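Local coordinates for protein malic enzyme (Entamoeba histolytica, PDB 3NV9) that probably catalyses the oxidative decarboxylation of malate to pyruvate, passing electrons to a nicotinamide dinucleotide cofactor, at residues Val223-Gly228 against Gly286-Ala291; Ser230-Leu235 against Trp274-Thr279; Lys247-Met250 against Gly255-His258; Leu298-Thr303 against Gly307-Glu312. All coordinates share one frame; numbering follows the deposited sequence.

In the fold
All four contacts lie in the Rossmann-type NAD-binding domain, three of them on neighbouring strands of its mixed sheet. Contact 1 sets helix 288-292 against strand 222-225 and is partly buried, its glycine-rich loop reaching a sulfate. Contact 2 is buried helix-to-helix packing, mainly apolar, without hydrogen bonds between its segments, and joins contact 3 through Met250 and Leu257. Contact 3, the buried hairpin at the sheet's outer edge, alone has a hydrogen bond between its segments. Contact 4, mostly buried, lies beyond strand 222-225 from contact 3 and mixes apolar packing with serines turned to polar partners. Backbone bonds tie strand 222-225 of contact 1 to the strands of contacts 3 and 4.

Contact 1 of 4, residues Val223-Gly228 against Gly286-Ala291; sequences VFIGAG and GSIAEA. With SO4 (sulfate ion), chain G.
Ile225 and Val223, alternate residues of strand 222-225, meet Ile288 and Ala291 on helix 288-292. This is one face of a Rossmann sheet: the strand runs into the Gly226-Ala227-Gly228 turn of a glycine-rich loop like those that bind dinucleotides in Rossmann domains, while Phe224 between the two contact residues packs on helix 229-240 on the other face of the sheet. The contact between the segments is apolar. CD1 of Ile225 presses on CG2 of Ile288 at 3.4 Å, tighter than ordinary van der Waals spacing, and the two side chains cross at about a right angle. The bend at chi2 of Ile225 (-64°) carries CD1 over toward the helix although CB itself does not point there. One helical turn on, the CG2 methyl of Val223 lies 3.9 Å from CB of Ala291. Phe251 and Trp313 extend this apolar layer. Polar bonds lie within the segments and at the loop. Ser287 is the N-cap of helix 288-292: its OG accepts from N of Glu290 at 3.2 Å. Asn231 ND2 donates to Gly226 O, tying the loop to the helix that follows. A sulfate, probably from the crystallisation liquor, sits where such loops commonly receive a cofactor phosphate, and Ala227 N gives its O1 a weak hydrogen bond at 3.3 Å, with an N-H...O angle of 161°.

Contact 2 of 4, residues Ser230-Leu235 against Trp274-Thr279; sequences SNTTCL and WEICET
Leu235 of helix 229-240 and Ile276 of helix 271-279 reach toward each other tip to tip, each with its CB directed at the opposite helix. The leucine puts CG anti to the backbone N (chi1 -167°), which extends the forked end across the gap. Its CD2 methyl rests 3.8 Å from CG1 of Ile276, and CD1 comes to 4.0 Å from CG2 of Ile276, so that both prongs of the leucine engage both branches of the isoleucine. Ile276 holds CG1 anti to its carbonyl carbon and stretches the ethyl arm out (chi2 160°), taking CD1 past the leucine to the backbone of the other helix, 4.0 Å from O of Thr232. The side chain of Thr232 flanks that methyl, OG1 lying 4.2 Å from CD1 of Ile276; Thr232 OG1 is also weakly hydrogen-bonded with Ala227 O. Behind this trio, helix 271-279 ends in a side-chain-to-backbone bond: OG1 of Thr279 donates to O of Glu275 at 2.7 Å, tilted 30° from the carbonyl plane. Met250 of strand 248-252 touches Thr232, Leu235 and Ile276 and so bridges these two helices of the Rossmann domain; Leu257 also lies against Ile276. With three buried residues and mainly hydrocarbon surfaces opposed, one methyl lying against the carbonyl and hydroxyl oxygens of Thr232, the joint between the helices rests on shape and exclusion of water rather than on directional bonds.

Contact 3 of 4, residues Lys247-Met250 against Gly255-His258; sequences KIVM and GSLH
Met250, in strand 248-252, meets Leu257 just past strand 255-256, and the two carry the hydrogen bond and the larger apolar patch of the contact. The polar part is one backbone bond: N of Leu257 donates to O of Met250 at 2.8 Å, with a C=O...N angle of 171°, so the donor sits almost straight ahead of the oxygen. The same oxygen receives a CA-H...O contact from CA of Ser256 at 3.4 Å. Methyl CD1 of Leu257 also lies close, 3.5 Å from O of Met250. Together these links close the beta hairpin of strand 248-252 and the short strand 255-256, which runs antiparallel to it as one of the two outermost strands of the mixed Rossmann sheet within this chain; on its other edge strand 248-252 pairs with strand 222-225. Apolar contacts come in two patches. Met250 starts extended, CG anti to the backbone N, then bends at its thioether (chi3 90°), which brings CE against CD2 of Leu257 at 3.4 Å, a tight methyl-to-methyl fit; helix 271-279 lies beyond, with Cys277 touching Leu257. In the second patch CG1 of Val249 lies 3.8 Å from CB of Ser256, and Phe285 packs on the valine too. The hydroxyl of Ser256 turns to other partners: OG is hydrogen-bonded with Phe285 O and, weakly, with Asn281 ND2. Asn281 ND2 also bonds to O of Leu257, which holds the chain just after the short strand to the loop following helix 271-279.

Contact 4 of 4, residues Leu298-Thr303 against Gly307-Glu312; sequences LISLST and GVVKAE
Val309 lays its two methyls over alternate residues of strand 297-300, CG2 against CB of Ser300 at 3.9 Å and CG1 against CD2 of Leu298 at 4.2 Å. The segments open the beta-alpha-beta unit of strand 297-300, helix 311-315 and strand 322-325 in the Rossmann sheet: after the strand the chain turns back across one face of it; Lys310 is the N-cap, and helix 311-315 follows. With chi1 of Val309 at 163°, CG1 stands anti to the backbone N, and CG2 lies beside that N, anti to the carbonyl carbon, which spreads the fork along the strand. Leu298 meets it tip to tip and also touches Ile225 of the adjacent strand, whereas Ile299, facing the other way, packs against helices 193-213 and 229-240. Ser300 turns its CB toward Val309 and its hydroxyl to other groups: OG is buried and hydrogen-bonded with Glu332 OE2 and Ile225 O, so one hydroxyl links its own strand, the neighbouring strand and a loop. That carboxylate oxygen of Glu332 also accepts from Ser302 N, tying the loop just after the strand to Glu332, which touches Val309 as well. At the turn, Gly307 presents bare backbone to Ser302, which brings both CB and OG against it, CB within 3.6 Å of the glycine CA. Ser302 OG, weakly hydrogen-bonded with Gly305 O, lies 3.1 Å from CA of Gly307 and 3.5 Å from its N, at an angle too poor for a bond to that amide.

Contact 1 of 4, residues Val223-Gly228 against Gly286-Ala291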
loop_
_atom_site.group_PDB
_atom_site.type_symbol
_atom_site.label_atom_id
_atom_site.label_comp_id
_atom_site.label_asym_id
_atom_site.label_seq_id
_atom_site.Cartn_x
_atom_site.Cartn_y
_atom_site.Cartn_z
ATOM N N VAL A 223 -33.276 -17.308 15.430
ATOM C CA VAL A 223 -33.420 -17.599 13.989
ATOM C C VAL A 223 -32.429 -16.775 13.108
ATOM O O VAL A 223 -32.469 -15.545 13.134
ATOM C CB VAL A 223 -34.843 -17.312 13.485
ATOM C CG1 VAL A 223 -34.982 -17.658 11.953
ATOM C CG2 VAL A 223 -35.874 -18.065 14.320
ATOM N N PHE A 224 -31.591 -17.461 12.323
ATOM C CA PHE A 224 -30.665 -16.834 11.406
ATOM C C PHE A 224 -31.121 -16.856 9.930
ATOM O O PHE A 224 -31.278 -17.927 9.365
ATOM C CB PHE A 224 -29.304 -17.486 11.526
ATOM C CG PHE A 224 -28.656 -17.272 12.865
ATOM C CD1 PHE A 224 -29.057 -18.020 13.979
ATOM C CD2 PHE A 224 -27.604 -16.359 13.012
ATOM C CE1 PHE A 224 -28.420 -17.837 15.256
ATOM C CE2 PHE A 224 -26.949 -16.171 14.263
ATOM C CZ PHE A 224 -27.374 -16.889 15.396
ATOM N N ILE A 225 -31.375 -15.680 9.343
ATOM C CA ILE A 225 -31.851 -15.587 7.946
ATOM C C ILE A 225 -30.622 -15.375 7.062
ATOM O O ILE A 225 -30.003 -14.268 7.079
ATOM C CB ILE A 225 -32.834 -14.415 7.678
ATOM C CG1 ILE A 225 -33.930 -14.282 8.753
ATOM C CG2 ILE A 225 -33.400 -14.448 6.222
ATOM C CD1 ILE A 225 -34.872 -15.386 8.866
ATOM N N GLY A 226 -30.240 -16.443 6.351
ATOM C CA GLY A 226 -29.079 -16.422 5.455
ATOM C C GLY A 226 -27.997 -17.355 5.967
ATOM O O GLY A 226 -27.754 -17.403 7.163
ATOM N N ALA A 227 -27.354 -18.093 5.067
ATOM C CA ALA A 227 -26.247 -18.962 5.401
ATOM C C ALA A 227 -24.947 -18.505 4.764
ATOM O O ALA A 227 -24.046 -19.322 4.523
ATOM C CB ALA A 227 -26.528 -20.358 4.965
ATOM N N GLY A 228 -24.821 -17.203 4.533
ATOM C CA GLY A 228 -23.566 -16.665 4.017
ATOM C C GLY A 228 -22.422 -16.781 5.005
ATOM O O GLY A 228 -22.584 -17.334 6.101
ATOM N N GLY A 286 -40.073 -25.740 8.942
ATOM C CA GLY A 286 -40.423 -25.878 7.551
ATOM C C GLY A 286 -40.635 -24.569 6.846
ATOM O O GLY A 286 -40.840 -24.554 5.643
ATOM N N SER A 287 -40.614 -23.474 7.606
ATOM C CA SER A 287 -40.650 -22.131 7.029
ATOM C C SER A 287 -40.159 -21.068 8.027
ATOM O O SER A 287 -40.426 -21.159 9.248
ATOM C CB SER A 287 -42.062 -21.786 6.557
ATOM O OG SER A 287 -42.897 -21.462 7.651
ATOM N N ILE A 288 -39.473 -20.052 7.494
ATOM C CA ILE A 288 -38.987 -18.931 8.308
ATOM C C ILE A 288 -40.066 -18.487 9.273
ATOM O O ILE A 288 -39.778 -18.260 10.437
ATOM C CB ILE A 288 -38.529 -17.705 7.470
ATOM C CG1 ILE A 288 -37.415 -18.083 6.503
ATOM C CG2 ILE A 288 -38.059 -16.585 8.396
ATOM C CD1 ILE A 288 -37.198 -17.055 5.358
ATOM N N ALA A 289 -41.300 -18.360 8.789
ATOM C CA ALA A 289 -42.461 -17.942 9.618
ATOM C C ALA A 289 -42.802 -18.905 10.778
ATOM O O ALA A 289 -43.273 -18.461 11.832
ATOM C CB ALA A 289 -43.695 -17.705 8.732
ATOM N N GLU A 290 -42.597 -20.214 10.565
ATOM C CA GLU A 290 -42.805 -21.220 11.612
ATOM C C GLU A 290 -41.699 -21.032 12.643
ATOM O O GLU A 290 -41.926 -21.047 13.846
ATOM C CB GLU A 290 -42.784 -22.666 11.049
ATOM C CG GLU A 290 -44.145 -23.130 10.355
ATOM C CD GLU A 290 -44.027 -24.415 9.466
ATOM O OE1 GLU A 290 -44.400 -24.369 8.267
ATOM O OE2 GLU A 290 -43.567 -25.469 9.981
ATOM N N ALA A 291 -40.491 -20.859 12.154
ATOM C CA ALA A 291 -39.379 -20.621 13.029
ATOM C C ALA A 291 -39.590 -19.367 13.911
ATOM O O ALA A 291 -39.359 -19.415 15.106
ATOM C CB ALA A 291 -38.118 -20.516 12.219
HETATM S S SO4 G . -27.821 -18.349 1.483
HETATM O O1 SO4 G . -29.016 -17.894 2.224
HETATM O O2 SO4 G . -27.059 -19.410 2.145
HETATM O O3 SO4 G . -28.170 -18.869 0.135
HETATM O O4 SO4 G . -26.923 -17.203 1.462
#

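Contact 2 of 4, residues Ser230-Leu235 against Trp274-Thr279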
loop_
_atom_site.group_PDB
_atom_site.type_symbol
_atom_site.label_atom_id
_atom_site.label_comp_id
_atom_site.label_asym_id
_atom_site.label_seq_id
_atom_site.Cartn_x
_atom_site.Cartn_y
_atom_site.Cartn_z
ATOM N N SER A 230 -20.733 -14.499 6.701
ATOM C CA SER A 230 -20.983 -13.732 7.966
ATOM C C SER A 230 -21.914 -14.447 8.942
ATOM O O SER A 230 -21.551 -14.664 10.082
ATOM C CB SER A 230 -21.508 -12.323 7.710
ATOM O OG SER A 230 -20.522 -11.592 6.994
ATOM N N ASN A 231 -23.110 -14.782 8.484
ATOM C CA ASN A 231 -24.096 -15.411 9.335
ATOM C C ASN A 231 -23.646 -16.734 9.967
ATOM O O ASN A 231 -23.911 -17.001 11.165
ATOM C CB ASN A 231 -25.414 -15.567 8.593
ATOM C CG ASN A 231 -26.510 -14.727 9.198
ATOM O OD1 ASN A 231 -26.240 -13.804 9.963
ATOM N ND2 ASN A 231 -27.760 -15.069 8.902
ATOM N N THR A 232 -22.982 -17.537 9.148
ATOM C CA THR A 232 -22.383 -18.808 9.515
ATOM C C THR A 232 -21.425 -18.606 10.692
ATOM O O THR A 232 -21.452 -19.373 11.672
ATOM C CB THR A 232 -21.623 -19.395 8.263
ATOM O OG1 THR A 232 -22.505 -20.204 7.498
ATOM C CG2 THR A 232 -20.464 -20.236 8.616
ATOM N N THR A 233 -20.569 -17.586 10.594
ATOM C CA THR A 233 -19.567 -17.331 11.623
ATOM C C THR A 233 -20.222 -16.733 12.855
ATOM O O THR A 233 -19.775 -17.014 13.961
ATOM C CB THR A 233 -18.428 -16.462 11.122
ATOM O OG1 THR A 233 -18.036 -16.901 9.813
ATOM C CG2 THR A 233 -17.230 -16.529 12.070
ATOM N N CYS A 234 -21.295 -15.957 12.638
ATOM C CA CYS A 234 -22.087 -15.353 13.727
ATOM C C CYS A 234 -22.688 -16.440 14.588
ATOM O O CYS A 234 -22.600 -16.374 15.802
ATOM C CB CYS A 234 -23.178 -14.425 13.228
ATOM S SG CYS A 234 -22.524 -12.869 12.583
ATOM N N LEU A 235 -23.270 -17.447 13.942
ATOM C CA LEU A 235 -23.854 -18.593 14.612
ATOM C C LEU A 235 -22.794 -19.337 15.391
ATOM O O LEU A 235 -22.986 -19.621 16.565
ATOM C CB LEU A 235 -24.514 -19.528 13.590
ATOM C CG LEU A 235 -25.429 -20.624 14.128
ATOM C CD1 LEU A 235 -26.428 -20.939 13.024
ATOM C CD2 LEU A 235 -24.556 -21.859 14.503
ATOM N N TRP A 274 -22.697 -27.510 6.960
ATOM C CA TRP A 274 -22.922 -28.910 7.329
ATOM C C TRP A 274 -22.856 -29.185 8.854
ATOM O O TRP A 274 -23.782 -29.821 9.404
ATOM C CB TRP A 274 -21.993 -29.849 6.541
ATOM C CG TRP A 274 -22.283 -31.287 6.870
ATOM C CD1 TRP A 274 -21.381 -32.241 7.307
ATOM C CD2 TRP A 274 -23.574 -31.926 6.841
ATOM N NE1 TRP A 274 -22.050 -33.420 7.532
ATOM C CE2 TRP A 274 -23.387 -33.254 7.253
ATOM C CE3 TRP A 274 -24.860 -31.503 6.484
ATOM C CZ2 TRP A 274 -24.449 -34.166 7.330
ATOM C CZ3 TRP A 274 -25.921 -32.394 6.577
ATOM C CH2 TRP A 274 -25.711 -33.710 6.995
ATOM N N GLU A 275 -21.798 -28.685 9.513
ATOM C CA GLU A 275 -21.657 -28.726 10.988
ATOM C C GLU A 275 -22.906 -28.135 11.662
ATOM O O GLU A 275 -23.453 -28.689 12.611
ATOM C CB GLU A 275 -20.383 -27.991 11.404
ATOM C CG GLU A 275 -20.264 -27.582 12.903
ATOM C CD GLU A 275 -19.946 -28.758 13.857
ATOM O OE1 GLU A 275 -19.576 -29.853 13.368
ATOM O OE2 GLU A 275 -20.082 -28.588 15.098
ATOM N N ILE A 276 -23.374 -27.016 11.119
ATOM C CA ILE A 276 -24.614 -26.373 11.555
ATOM C C ILE A 276 -25.867 -27.198 11.232
ATOM O O ILE A 276 -26.867 -27.118 11.953
ATOM C CB ILE A 276 -24.695 -24.946 10.924
ATOM C CG1 ILE A 276 -23.655 -24.042 11.581
ATOM C CG2 ILE A 276 -26.124 -24.361 10.955
ATOM C CD1 ILE A 276 -23.292 -22.806 10.759
ATOM N N CYS A 277 -25.822 -27.970 10.144
ATOM C CA CYS A 277 -26.904 -28.895 9.813
ATOM C C CYS A 277 -27.009 -30.035 10.847
ATOM O O CYS A 277 -28.098 -30.367 11.294
ATOM C CB CYS A 277 -26.744 -29.436 8.406
ATOM S SG CYS A 277 -27.250 -28.253 7.076
ATOM N N GLU A 278 -25.859 -30.579 11.241
ATOM C CA GLU A 278 -25.767 -31.622 12.257
ATOM C C GLU A 278 -26.230 -31.213 13.681
ATOM O O GLU A 278 -26.825 -32.023 14.403
ATOM C CB GLU A 278 -24.323 -32.141 12.340
ATOM C CG GLU A 278 -23.659 -32.344 11.013
ATOM C CD GLU A 278 -22.913 -33.672 10.907
ATOM O OE1 GLU A 278 -21.689 -33.724 11.240
ATOM O OE2 GLU A 278 -23.581 -34.664 10.494
ATOM N N THR A 279 -25.978 -29.951 14.063
ATOM C CA THR A 279 -26.052 -29.519 15.487
ATOM C C THR A 279 -27.238 -28.617 15.857
ATOM O O THR A 279 -27.507 -28.389 17.034
ATOM C CB THR A 279 -24.740 -28.778 15.886
ATOM O OG1 THR A 279 -24.497 -27.724 14.941
ATOM C CG2 THR A 279 -23.553 -29.716 15.880
#

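Contact 3 of 4, residues Lys247-Met250 against Gly255-His258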
loop_
_atom_site.group_PDB
_atom_site.type_symbol
_atom_site.label_atom_id
_atom_site.label_comp_id
_atom_site.label_asym_id
_atom_site.label_seq_id
_atom_site.Cartn_x
_atom_site.Cartn_y
_atom_site.Cartn_z
ATOM N N LYS A 247 -31.740 -24.724 20.151
ATOM C CA LYS A 247 -32.740 -23.650 20.120
ATOM C C LYS A 247 -32.561 -22.707 18.906
ATOM O O LYS A 247 -33.220 -21.673 18.820
ATOM C CB LYS A 247 -32.695 -22.831 21.424
ATOM C CG LYS A 247 -33.019 -23.596 22.724
ATOM C CD LYS A 247 -33.488 -22.569 23.790
ATOM C CE LYS A 247 -33.581 -23.132 25.223
ATOM N NZ LYS A 247 -32.270 -23.688 25.682
ATOM N N ILE A 248 -31.666 -23.083 18.002
ATOM C CA ILE A 248 -31.175 -22.236 16.907
ATOM C C ILE A 248 -31.623 -22.776 15.519
ATOM O O ILE A 248 -31.460 -23.957 15.237
ATOM C CB ILE A 248 -29.611 -22.156 16.980
ATOM C CG1 ILE A 248 -29.175 -21.096 17.993
ATOM C CG2 ILE A 248 -28.989 -21.785 15.659
ATOM C CD1 ILE A 248 -27.722 -21.056 18.172
ATOM N N VAL A 249 -32.181 -21.927 14.654
ATOM C CA VAL A 249 -32.366 -22.350 13.272
ATOM C C VAL A 249 -31.668 -21.389 12.300
ATOM O O VAL A 249 -31.947 -20.178 12.348
ATOM C CB VAL A 249 -33.838 -22.255 12.789
ATOM C CG1 VAL A 249 -34.084 -23.246 11.656
ATOM C CG2 VAL A 249 -34.841 -22.316 13.896
ATOM N N MET A 250 -30.858 -21.920 11.388
ATOM C CA MET A 250 -30.432 -21.146 10.205
ATOM C C MET A 250 -31.216 -21.445 8.868
ATOM O O MET A 250 -31.518 -22.600 8.569
ATOM C CB MET A 250 -28.930 -21.304 10.018
ATOM C CG MET A 250 -28.389 -20.699 8.775
ATOM S SD MET A 250 -26.678 -20.246 9.063
ATOM C CE MET A 250 -25.724 -21.649 8.620
ATOM N N GLY A 255 -34.523 -23.175 2.165
ATOM C CA GLY A 255 -35.143 -23.621 3.440
ATOM C C GLY A 255 -34.186 -23.934 4.606
ATOM O O GLY A 255 -32.947 -23.846 4.460
ATOM N N SER A 256 -34.747 -24.314 5.762
ATOM C CA SER A 256 -33.949 -24.443 6.986
ATOM C C SER A 256 -32.836 -25.451 6.874
ATOM O O SER A 256 -32.864 -26.319 6.010
ATOM C CB SER A 256 -34.790 -24.675 8.243
ATOM O OG SER A 256 -35.214 -26.016 8.404
ATOM N N LEU A 257 -31.821 -25.259 7.700
ATOM C CA LEU A 257 -30.718 -26.169 7.784
ATOM C C LEU A 257 -31.047 -27.154 8.918
ATOM O O LEU A 257 -31.607 -26.784 9.978
ATOM C CB LEU A 257 -29.407 -25.428 8.036
ATOM C CG LEU A 257 -28.626 -24.887 6.827
ATOM C CD1 LEU A 257 -29.435 -23.826 6.091
ATOM C CD2 LEU A 257 -27.230 -24.352 7.207
ATOM N N HIS A 258 -30.736 -28.422 8.639
ATOM C CA HIS A 258 -31.105 -29.575 9.485
ATOM C C HIS A 258 -30.361 -30.777 8.918
ATOM O O HIS A 258 -29.757 -30.677 7.847
ATOM C CB HIS A 258 -32.630 -29.787 9.531
ATOM C CG HIS A 258 -33.279 -30.010 8.190
ATOM N ND1 HIS A 258 -32.940 -31.052 7.349
ATOM C CD2 HIS A 258 -34.276 -29.336 7.560
ATOM C CE1 HIS A 258 -33.685 -30.998 6.256
ATOM N NE2 HIS A 258 -34.508 -29.969 6.358
#

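Contact 4 of 4, residues Leu298-Thr303 against Gly307-Glu312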
loop_
_atom_site.group_PDB
_atom_site.type_symbol
_atom_site.label_atom_id
_atom_site.label_comp_id
_atom_site.label_asym_id
_atom_site.label_seq_id
_atom_site.Cartn_x
_atom_site.Cartn_y
_atom_site.Cartn_z
ATOM N N LEU A 298 -33.518 -12.643 16.000
ATOM C CA LEU A 298 -33.617 -12.824 14.565
ATOM C C LEU A 298 -32.446 -12.052 14.037
ATOM O O LEU A 298 -32.309 -10.826 14.329
ATOM C CB LEU A 298 -34.921 -12.209 14.032
ATOM C CG LEU A 298 -35.180 -12.136 12.509
ATOM C CD1 LEU A 298 -34.739 -13.415 11.862
ATOM C CD2 LEU A 298 -36.687 -11.849 12.179
ATOM N N ILE A 299 -31.602 -12.753 13.285
ATOM C CA ILE A 299 -30.363 -12.171 12.787
ATOM C C ILE A 299 -30.241 -12.436 11.277
ATOM O O ILE A 299 -30.208 -13.625 10.857
ATOM C CB ILE A 299 -29.115 -12.743 13.546
ATOM C CG1 ILE A 299 -29.132 -12.382 15.035
ATOM C CG2 ILE A 299 -27.849 -12.257 12.943
ATOM C CD1 ILE A 299 -27.837 -12.851 15.797
ATOM N N SER A 300 -30.202 -11.360 10.490
ATOM C CA SER A 300 -29.957 -11.433 9.045
ATOM C C SER A 300 -28.791 -10.559 8.553
ATOM O O SER A 300 -28.659 -9.400 8.971
ATOM C CB SER A 300 -31.214 -11.031 8.261
ATOM O OG SER A 300 -31.005 -11.222 6.859
ATOM N N LEU A 301 -27.985 -11.143 7.657
ATOM C CA LEU A 301 -26.962 -10.465 6.848
ATOM C C LEU A 301 -26.958 -11.107 5.455
ATOM O O LEU A 301 -26.000 -11.776 5.026
ATOM C CB LEU A 301 -25.563 -10.553 7.471
ATOM C CG LEU A 301 -24.791 -9.230 7.308
ATOM C CD1 LEU A 301 -23.487 -9.195 8.107
ATOM C CD2 LEU A 301 -24.555 -8.815 5.799
ATOM N N SER A 302 -28.074 -10.906 4.771
ATOM C CA SER A 302 -28.279 -11.386 3.433
ATOM C C SER A 302 -27.308 -10.646 2.525
ATOM O O SER A 302 -27.409 -9.430 2.369
ATOM C CB SER A 302 -29.744 -11.105 3.048
ATOM O OG SER A 302 -29.940 -11.108 1.638
ATOM N N THR A 303 -26.330 -11.343 1.965
ATOM C CA THR A 303 -25.475 -10.734 0.929
ATOM C C THR A 303 -25.333 -11.699 -0.266
ATOM O O THR A 303 -25.000 -12.872 -0.063
ATOM C CB THR A 303 -24.071 -10.230 1.502
ATOM O OG1 THR A 303 -23.527 -9.183 0.682
ATOM C CG2 THR A 303 -23.042 -11.345 1.613
ATOM N N GLY A 307 -32.093 -8.446 0.926
ATOM C CA GLY A 307 -32.657 -9.590 1.630
ATOM C C GLY A 307 -34.090 -9.330 1.996
ATOM O O GLY A 307 -34.700 -8.345 1.570
ATOM N N VAL A 308 -34.656 -10.238 2.766
ATOM C CA VAL A 308 -36.022 -10.088 3.237
ATOM C C VAL A 308 -36.113 -10.372 4.728
ATOM O O VAL A 308 -35.755 -11.449 5.184
ATOM C CB VAL A 308 -36.995 -11.084 2.579
ATOM C CG1 VAL A 308 -38.430 -10.826 3.119
ATOM C CG2 VAL A 308 -36.953 -11.015 1.064
ATOM N N VAL A 309 -36.635 -9.409 5.472
ATOM C CA VAL A 309 -37.152 -9.657 6.796
ATOM C C VAL A 309 -38.563 -9.093 6.833
ATOM O O VAL A 309 -38.767 -7.944 6.489
ATOM C CB VAL A 309 -36.231 -9.032 7.872
ATOM C CG1 VAL A 309 -36.949 -8.906 9.238
ATOM C CG2 VAL A 309 -34.958 -9.832 7.956
ATOM N N LYS A 310 -39.545 -9.894 7.251
ATOM C CA LYS A 310 -40.964 -9.491 7.168
ATOM C C LYS A 310 -41.459 -8.931 8.477
ATOM O O LYS A 310 -40.991 -9.369 9.542
ATOM C CB LYS A 310 -41.816 -10.689 6.755
ATOM C CG LYS A 310 -41.520 -11.200 5.345
ATOM C CD LYS A 310 -42.432 -12.395 4.911
ATOM C CE LYS A 310 -42.137 -12.797 3.450
ATOM N NZ LYS A 310 -42.483 -14.183 3.055
ATOM N N ALA A 311 -42.359 -7.940 8.404
ATOM C CA ALA A 311 -43.023 -7.353 9.567
ATOM C C ALA A 311 -43.731 -8.408 10.377
ATOM O O ALA A 311 -43.782 -8.342 11.626
ATOM C CB ALA A 311 -44.070 -6.322 9.135
ATOM N N GLU A 312 -44.341 -9.341 9.645
ATOM C CA GLU A 312 -45.152 -10.400 10.234
ATOM C C GLU A 312 -44.278 -11.412 11.000
ATOM O O GLU A 312 -44.696 -11.921 12.024
ATOM C CB GLU A 312 -46.024 -11.097 9.180
ATOM C CG GLU A 312 -45.277 -12.125 8.357
ATOM C CD GLU A 312 -46.188 -13.146 7.667
ATOM O OE1 GLU A 312 -47.329 -13.331 8.169
ATOM O OE2 GLU A 312 -45.755 -13.771 6.644
#